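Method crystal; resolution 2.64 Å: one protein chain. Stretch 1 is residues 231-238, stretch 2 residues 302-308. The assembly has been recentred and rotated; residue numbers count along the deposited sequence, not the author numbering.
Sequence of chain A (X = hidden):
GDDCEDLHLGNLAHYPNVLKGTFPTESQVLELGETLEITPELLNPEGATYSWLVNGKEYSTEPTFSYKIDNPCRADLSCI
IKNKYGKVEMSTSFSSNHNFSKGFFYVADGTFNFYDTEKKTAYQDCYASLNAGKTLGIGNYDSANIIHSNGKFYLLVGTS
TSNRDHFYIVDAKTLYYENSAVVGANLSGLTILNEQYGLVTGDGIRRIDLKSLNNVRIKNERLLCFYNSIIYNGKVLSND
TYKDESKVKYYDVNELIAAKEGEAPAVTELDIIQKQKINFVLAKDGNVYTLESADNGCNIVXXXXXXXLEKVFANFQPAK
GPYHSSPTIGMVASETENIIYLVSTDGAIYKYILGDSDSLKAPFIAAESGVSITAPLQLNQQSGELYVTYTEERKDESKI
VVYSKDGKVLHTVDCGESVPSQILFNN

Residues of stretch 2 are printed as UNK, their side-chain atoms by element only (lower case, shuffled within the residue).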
# COMPACT_ATOMS: atom_id res chain seq x y z
N ILE A 231 -9.71 6.60 -14.85
CA ILE A 231 -10.91 6.30 -15.62
C ILE A 231 -11.75 7.56 -15.60
O ILE A 231 -12.00 8.12 -14.52
CB ILE A 231 -11.69 5.04 -15.16
CG1 ILE A 231 -10.78 3.81 -14.98
CG2 ILE A 231 -12.88 4.74 -16.07
CD1 ILE A 231 -9.96 3.36 -16.13
N TYR A 232 -12.18 8.02 -16.78
CA TYR A 232 -12.99 9.22 -16.89
C TYR A 232 -13.85 9.14 -18.11
O TYR A 232 -13.32 9.00 -19.22
CB TYR A 232 -12.07 10.46 -16.95
CG TYR A 232 -12.77 11.80 -16.93
CD1 TYR A 232 -13.70 12.11 -15.94
CD2 TYR A 232 -12.36 12.83 -17.78
CE1 TYR A 232 -14.29 13.36 -15.87
CE2 TYR A 232 -12.92 14.10 -17.70
CZ TYR A 232 -13.88 14.37 -16.72
OH TYR A 232 -14.41 15.63 -16.56
N ASN A 233 -15.19 9.21 -17.90
CA ASN A 233 -16.21 9.17 -18.95
C ASN A 233 -15.95 8.07 -19.98
O ASN A 233 -15.85 8.36 -21.19
CB ASN A 233 -16.32 10.52 -19.67
CG ASN A 233 -17.34 11.42 -19.04
OD1 ASN A 233 -17.11 12.02 -17.97
ND2 ASN A 233 -18.49 11.50 -19.69
N GLY A 234 -15.84 6.84 -19.49
CA GLY A 234 -15.65 5.66 -20.32
C GLY A 234 -14.30 5.53 -20.98
O GLY A 234 -14.11 4.62 -21.80
N LYS A 235 -13.33 6.40 -20.60
CA LYS A 235 -11.98 6.40 -21.16
C LYS A 235 -10.91 6.21 -20.10
O LYS A 235 -11.11 6.54 -18.94
CB LYS A 235 -11.68 7.73 -21.91
CG LYS A 235 -12.67 8.15 -23.01
CD LYS A 235 -12.76 7.19 -24.17
CE LYS A 235 -13.82 7.64 -25.15
NZ LYS A 235 -13.87 6.76 -26.36
N VAL A 236 -9.75 5.72 -20.54
CA VAL A 236 -8.54 5.63 -19.73
C VAL A 236 -7.60 6.76 -20.16
O VAL A 236 -7.09 6.73 -21.28
CB VAL A 236 -7.83 4.25 -19.83
CG1 VAL A 236 -6.56 4.23 -18.97
CG2 VAL A 236 -8.77 3.11 -19.44
N LEU A 237 -7.40 7.76 -19.30
CA LEU A 237 -6.45 8.86 -19.57
C LEU A 237 -5.08 8.41 -19.13
O LEU A 237 -4.98 7.85 -18.05
CB LEU A 237 -6.88 10.14 -18.83
CG LEU A 237 -8.16 10.76 -19.33
CD1 LEU A 237 -8.73 11.75 -18.33
CD2 LEU A 237 -7.93 11.42 -20.66
N SER A 238 -4.03 8.59 -19.95
CA SER A 238 -2.71 8.13 -19.53
C SER A 238 -1.60 9.21 -19.68
O SER A 238 -1.63 10.06 -20.58
CB SER A 238 -2.29 6.89 -20.31
OG SER A 238 -2.05 7.20 -21.68
N UNK A 302 -7.83 21.43 -16.72
CA UNK A 302 -9.15 20.91 -16.41
C UNK A 302 -9.62 20.11 -17.60
O UNK A 302 -9.60 20.64 -18.71
n UNK A 302 -14.15 24.52 -15.03
c UNK A 302 -13.66 23.13 -15.22
c UNK A 302 -10.09 22.07 -16.07
c UNK A 302 -11.55 21.76 -15.82
c UNK A 302 -12.22 23.11 -15.63
N UNK A 303 -9.98 18.83 -17.40
CA UNK A 303 -10.46 17.99 -18.49
C UNK A 303 -11.94 17.81 -18.23
O UNK A 303 -12.32 17.16 -17.25
c UNK A 303 -10.12 15.91 -19.93
c UNK A 303 -7.20 15.53 -18.44
c UNK A 303 -9.68 16.64 -18.64
c UNK A 303 -8.13 16.85 -18.56
N UNK A 304 -12.78 18.45 -19.06
CA UNK A 304 -14.21 18.35 -18.80
C UNK A 304 -14.73 17.01 -19.38
O UNK A 304 -13.99 16.30 -20.07
c UNK A 304 -14.94 19.57 -19.38
c UNK A 304 -15.24 22.05 -19.55
c UNK A 304 -14.83 23.45 -19.18
c UNK A 304 -14.46 20.93 -18.86
n UNK A 304 -15.68 24.45 -19.86
N UNK A 305 -15.99 16.65 -19.04
CA UNK A 305 -16.70 15.43 -19.47
C UNK A 305 -16.65 15.24 -21.00
O UNK A 305 -16.61 14.09 -21.47
c UNK A 305 -18.43 15.54 -17.51
o UNK A 305 -17.51 15.63 -16.66
c UNK A 305 -18.18 15.47 -19.02
n UNK A 305 -19.72 15.50 -17.14
N UNK A 306 -16.68 16.32 -21.77
CA UNK A 306 -16.68 16.22 -23.23
C UNK A 306 -15.23 16.27 -23.77
O UNK A 306 -15.02 16.33 -24.99
c UNK A 306 -17.55 17.34 -23.85
o UNK A 306 -17.74 19.70 -24.17
c UNK A 306 -17.12 18.78 -23.57
o UNK A 306 -16.16 18.98 -22.78
N UNK A 307 -14.25 16.23 -22.85
CA UNK A 307 -12.80 16.19 -23.05
C UNK A 307 -12.29 17.52 -23.71
O UNK A 307 -11.19 17.55 -24.32
c UNK A 307 -13.15 12.24 -21.29
c UNK A 307 -11.17 11.61 -22.46
c UNK A 307 -12.37 14.95 -23.87
c UNK A 307 -13.25 13.38 -22.07
c UNK A 307 -12.11 11.35 -21.49
c UNK A 307 -12.28 13.69 -23.02
c UNK A 307 -11.25 12.78 -23.23
N UNK A 308 -13.03 18.63 -23.46
CA UNK A 308 -12.56 19.98 -23.81
C UNK A 308 -11.64 20.38 -22.63
O UNK A 308 -11.78 19.86 -21.52
o UNK A 308 -14.55 21.11 -22.99
c UNK A 308 -14.50 20.61 -25.34
c UNK A 308 -13.70 20.98 -24.12

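Position 302 carries four carbons in a row ending in a nitrogen, all chi angles near t. Its CA-to-CB bond points away from stretch 1, and the side chain touches nothing there. An unbranched chain with a terminal amine is lysine, K302.

Position 303 has four carbons, forked at the first, with one arm two carbons long. Its CA-to-CB bond points toward stretch 1, and the side chain packs on the Y232 ring and on L237. That beta-branched pattern is isoleucine, I303. Its CG2 lies 4.0 Å from Y232 CE2 and its CD1 4.1 Å from L237 CD1, while its backbone O accepts a hydrogen bond from Y232 OH at 2.7 Å.

Position 304 again shows four carbons in line and a final nitrogen, its CA-to-CB bond pointing away from stretch 1. What it offers stretch 1 is mostly backbone, with its C atom 3.2 Å from Y232 OH. This is lysine, K304. It also opens a type I turn, closed by a hydrogen bond from the N of position 307 to K304 O at 2.8 Å.

Position 305 has two carbons, the second bearing one oxygen and one nitrogen. The oxygen sits near the Y232 hydroxyl, and CB is 3.8 Å from N233 OD1. A short amide is asparagine, N305. Its OD1 is 3.1 Å from Y232 OH, a close approach beside the hydrogen bond to I303 O.

Position 306 has two carbons, the second with two oxygens; its CA-to-CB bond points away, and it does not touch stretch 1. This is a carboxylate, D306, whose OD1 accepts a hydrogen bond from the backbone N of position 308.

Position 307 shows one carbon and then a six-carbon ring with no heteroatom, lying against Y232, N233, K235 and L237. This is phenylalanine, F307. Its CA-to-CB bond runs sideways, yet the ring end comes nearer, placing CZ 3.6 Å from K235 CG and CE2 3.7 Å from L237 CD2. The backbone is at positive phi, 66°.

Position 308 has one carbon carrying an oxygen and a carbon, out of reach of stretch 1: threonine, T308. Its OG1 donates a hydrogen bond to D306 OD1 at 2.7 Å.

The rule here is two tight turns meeting through aromatic side chains. The CA-to-CB bonds of Y232, K235 and L237 point toward stretch 2, though the end of K235 leads away; a type I' turn runs from Y232 to K235. The Y232 and F307 rings lie near parallel, planes at 16°, but are slid apart with centroids 5.6 Å apart, so they barely overlap. I303 and L237 extend the apolar patch, and the tyrosine hydroxyl ties down the backbone at I303 O.

Stretch 2 (302-308) KIKNDFT
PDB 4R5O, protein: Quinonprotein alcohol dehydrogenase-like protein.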